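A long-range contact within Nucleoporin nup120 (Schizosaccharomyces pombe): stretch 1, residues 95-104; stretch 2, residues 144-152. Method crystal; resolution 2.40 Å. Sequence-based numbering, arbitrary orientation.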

# COMPACT_ATOMS: atom_id res chain seq x y z
N LYS A 95 23.46 5.22 -16.42
CA LYS A 95 23.12 5.29 -17.83
C LYS A 95 22.62 3.92 -18.29
O LYS A 95 22.70 3.58 -19.47
CB LYS A 95 24.35 5.67 -18.66
CG LYS A 95 24.68 7.15 -18.71
CD LYS A 95 25.80 7.41 -19.71
CE LYS A 95 26.05 8.90 -19.92
NZ LYS A 95 26.79 9.53 -18.79
N GLU A 96 22.10 3.13 -17.35
CA GLU A 96 21.88 1.69 -17.58
C GLU A 96 20.44 1.23 -17.37
O GLU A 96 19.66 1.90 -16.69
CB GLU A 96 22.84 0.88 -16.70
CG GLU A 96 24.32 1.17 -16.94
CD GLU A 96 25.23 -0.00 -16.61
OE1 GLU A 96 24.92 -1.14 -17.05
OE2 GLU A 96 26.26 0.21 -15.94
N PRO A 97 20.06 0.07 -17.97
CA PRO A 97 18.73 -0.50 -17.73
C PRO A 97 18.57 -0.87 -16.26
O PRO A 97 19.56 -1.21 -15.59
CB PRO A 97 18.72 -1.77 -18.59
CG PRO A 97 19.86 -1.63 -19.54
CD PRO A 97 20.88 -0.80 -18.83
N LEU A 98 17.33 -0.81 -15.77
CA LEU A 98 17.04 -1.09 -14.37
C LEU A 98 17.40 -2.51 -13.96
O LEU A 98 17.31 -3.44 -14.76
CB LEU A 98 15.56 -0.85 -14.08
CG LEU A 98 15.00 0.54 -14.38
CD1 LEU A 98 13.50 0.53 -14.13
CD2 LEU A 98 15.68 1.63 -13.57
N SER A 99 17.81 -2.66 -12.70
CA SER A 99 18.03 -3.98 -12.12
C SER A 99 16.68 -4.58 -11.74
O SER A 99 16.08 -4.20 -10.74
CB SER A 99 18.93 -3.88 -10.89
OG SER A 99 20.18 -3.31 -11.21
N LYS A 100 16.20 -5.50 -12.56
CA LYS A 100 14.90 -6.13 -12.33
C LYS A 100 15.07 -7.56 -11.84
O LYS A 100 14.09 -8.29 -11.64
CB LYS A 100 14.08 -6.13 -13.62
CG LYS A 100 13.58 -4.76 -14.07
CD LYS A 100 13.17 -4.82 -15.54
CE LYS A 100 12.26 -3.67 -15.92
NZ LYS A 100 11.92 -3.70 -17.38
N PHE A 101 16.33 -7.96 -11.63
CA PHE A 101 16.63 -9.33 -11.22
C PHE A 101 17.76 -9.34 -10.21
O PHE A 101 18.65 -8.48 -10.25
CB PHE A 101 17.01 -10.19 -12.44
CG PHE A 101 15.98 -10.19 -13.53
CD1 PHE A 101 14.89 -11.05 -13.48
CD2 PHE A 101 16.07 -9.29 -14.59
CE1 PHE A 101 13.91 -11.03 -14.47
CE2 PHE A 101 15.10 -9.26 -15.59
CZ PHE A 101 14.03 -10.14 -15.52
N ASN A 102 17.71 -10.32 -9.31
CA ASN A 102 18.85 -10.64 -8.46
C ASN A 102 19.47 -11.96 -8.94
O ASN A 102 18.94 -12.61 -9.84
CB ASN A 102 18.45 -10.71 -6.98
CG ASN A 102 17.63 -11.95 -6.65
OD1 ASN A 102 16.73 -12.33 -7.40
ND2 ASN A 102 17.94 -12.57 -5.53
N VAL A 103 20.60 -12.33 -8.36
CA VAL A 103 21.20 -13.62 -8.69
C VAL A 103 21.37 -14.48 -7.46
O VAL A 103 21.68 -13.98 -6.37
CB VAL A 103 22.48 -13.51 -9.58
CG1 VAL A 103 23.03 -12.09 -9.63
CG2 VAL A 103 23.56 -14.51 -9.17
N LYS A 104 21.11 -15.77 -7.62
CA LYS A 104 21.30 -16.76 -6.57
C LYS A 104 22.24 -17.85 -7.09
O LYS A 104 21.95 -18.52 -8.09
CB LYS A 104 19.96 -17.36 -6.14
CG LYS A 104 20.08 -18.55 -5.20
CD LYS A 104 18.72 -19.08 -4.77
CE LYS A 104 17.91 -18.03 -4.03
NZ LYS A 104 16.71 -18.62 -3.38
N SER A 144 28.26 -10.60 -14.73
CA SER A 144 27.75 -9.80 -15.83
C SER A 144 26.63 -8.90 -15.33
O SER A 144 25.72 -9.35 -14.61
CB SER A 144 27.26 -10.71 -16.96
OG SER A 144 26.73 -9.94 -18.03
N LYS A 145 26.71 -7.62 -15.68
CA LYS A 145 25.64 -6.66 -15.39
C LYS A 145 24.30 -7.10 -15.99
O LYS A 145 23.24 -6.83 -15.43
CB LYS A 145 26.00 -5.26 -15.89
CG LYS A 145 27.08 -4.58 -15.06
CD LYS A 145 27.36 -3.16 -15.53
CE LYS A 145 28.43 -2.51 -14.66
NZ LYS A 145 28.64 -1.08 -15.02
N THR A 146 24.37 -7.80 -17.12
CA THR A 146 23.21 -8.37 -17.81
C THR A 146 22.33 -9.22 -16.90
O THR A 146 21.11 -9.24 -17.05
CB THR A 146 23.67 -9.22 -19.01
OG1 THR A 146 24.25 -8.37 -20.00
CG2 THR A 146 22.50 -9.98 -19.64
N TRP A 147 22.96 -9.92 -15.95
CA TRP A 147 22.26 -10.86 -15.08
C TRP A 147 21.22 -10.17 -14.26
O TRP A 147 20.20 -10.77 -13.90
CB TRP A 147 23.24 -11.55 -14.14
CG TRP A 147 24.28 -12.42 -14.79
CD1 TRP A 147 24.40 -12.74 -16.14
CD2 TRP A 147 25.36 -13.14 -14.12
NE1 TRP A 147 25.48 -13.57 -16.34
CE2 TRP A 147 26.09 -13.85 -15.18
CE3 TRP A 147 25.79 -13.25 -12.80
CZ2 TRP A 147 27.20 -14.63 -14.90
CZ3 TRP A 147 26.91 -14.05 -12.54
CH2 TRP A 147 27.60 -14.72 -13.56
N PHE A 148 21.49 -8.91 -13.93
CA PHE A 148 20.59 -8.13 -13.12
C PHE A 148 19.49 -7.49 -13.96
O PHE A 148 18.46 -7.09 -13.43
CB PHE A 148 21.38 -7.06 -12.36
CG PHE A 148 22.41 -7.62 -11.43
CD1 PHE A 148 22.07 -7.99 -10.14
CD2 PHE A 148 23.72 -7.81 -11.86
CE1 PHE A 148 23.02 -8.52 -9.28
CE2 PHE A 148 24.67 -8.34 -11.00
CZ PHE A 148 24.32 -8.70 -9.71
N GLN A 149 19.69 -7.43 -15.28
CA GLN A 149 18.85 -6.60 -16.14
C GLN A 149 17.88 -7.37 -17.01
O GLN A 149 16.75 -6.92 -17.21
CB GLN A 149 19.72 -5.70 -17.01
CG GLN A 149 20.65 -4.79 -16.24
CD GLN A 149 21.77 -4.25 -17.10
OE1 GLN A 149 22.03 -4.77 -18.18
NE2 GLN A 149 22.45 -3.21 -16.63
N LEU A 150 18.30 -8.51 -17.53
CA LEU A 150 17.52 -9.23 -18.54
C LEU A 150 17.11 -10.61 -18.05
O LEU A 150 17.93 -11.30 -17.43
CB LEU A 150 18.31 -9.36 -19.84
CG LEU A 150 18.83 -8.08 -20.53
CD1 LEU A 150 19.80 -8.45 -21.65
CD2 LEU A 150 17.70 -7.20 -21.05
N PRO A 151 15.86 -11.03 -18.35
CA PRO A 151 15.36 -12.34 -17.94
C PRO A 151 16.11 -13.49 -18.63
O PRO A 151 16.53 -13.34 -19.78
CB PRO A 151 13.89 -12.31 -18.38
CG PRO A 151 13.82 -11.28 -19.45
CD PRO A 151 14.86 -10.26 -19.11
N ASP A 152 16.27 -14.61 -17.91
CA ASP A 152 17.00 -15.78 -18.42
C ASP A 152 18.28 -15.42 -19.20
O ASP A 152 18.49 -15.89 -20.32
CB ASP A 152 16.07 -16.67 -19.27
CG ASP A 152 14.85 -17.17 -18.50
OD1 ASP A 152 15.00 -17.58 -17.32
OD2 ASP A 152 13.75 -17.16 -19.07

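The contact between residues 95-104 and 144-152 is a mixed one, in which a single backbone carbonyl at the centre is flanked by a charged and polar cluster around Glu96 and by apolar packing around Phe101 and Val103, with 621 Å² buried over both sides.

The central acceptor is the carbonyl of Phe148, in a short, weakly bonded helix. Phe148 O receives two weak hydrogen bonds from consecutive amides, Lys100 N and Phe101 N, each 2.9 Å away; N-H...O angles of 128° and 130° show that neither amide points squarely at the oxygen. A CA-H...O contact from Ser99 CA to Phe148 O (3.4 Å) adds to this cluster, and a second, from Phe148 CA to Phe101 O (3.5 Å), runs the other way. The backbones are correspondingly close here, with Phe101 CA and Phe148 CA 4.6 Å apart.

Glu96 anchors the polar end, its CA-to-CB bond directed toward the second stretch and its carboxylate shared between two partners. Glu96 OE2 forms a salt bridge with Lys145 NZ at 2.9 Å, while Glu96 OE1 accepts a hydrogen bond from Gln149 NE2 at 3.2 Å. The fully extended Lys145 side chain, with chi2 to chi4 all t, carries its ammonium group out to the carboxylate. Gln149 starts from a CA-to-CB bond that points away overall, yet its end comes nearer to the first stretch; its amide also lies beside the Pro97 ring, with Gln149 NE2 3.6 Å from Pro97 CD.

The aromatic residues supply much of the buried area. Phe101, with 102 Å² covered, lays its ring along the backbone of Gln149, Leu150 and Pro151: Phe101 CE2 is 3.3 Å from Gln149 O, which sits at the ring edge, where the polarised C-H groups suit a carbonyl oxygen. Leu150 O lies over one face of the same ring, and Phe101 CZ touches Pro151 CB at 3.6 Å, an apolar contact.

Farther along the strand, Val103 directs its CA-to-CB bond toward the second stretch and packs Val103 CG1 against Phe148 CE1 at 3.6 Å. The same methyl, Val103 CG1, approaches the edge of the Trp147 ring more loosely, 4.4 Å from Trp147 CE3. Val103, Phe148 and Trp147 are all buried, as befits side chains whose contacts here are apolar. Leu98, also buried, points its CA-to-CB bond away and contributes through its backbone instead, with Leu98 O 3.8 Å from Gln149 CA.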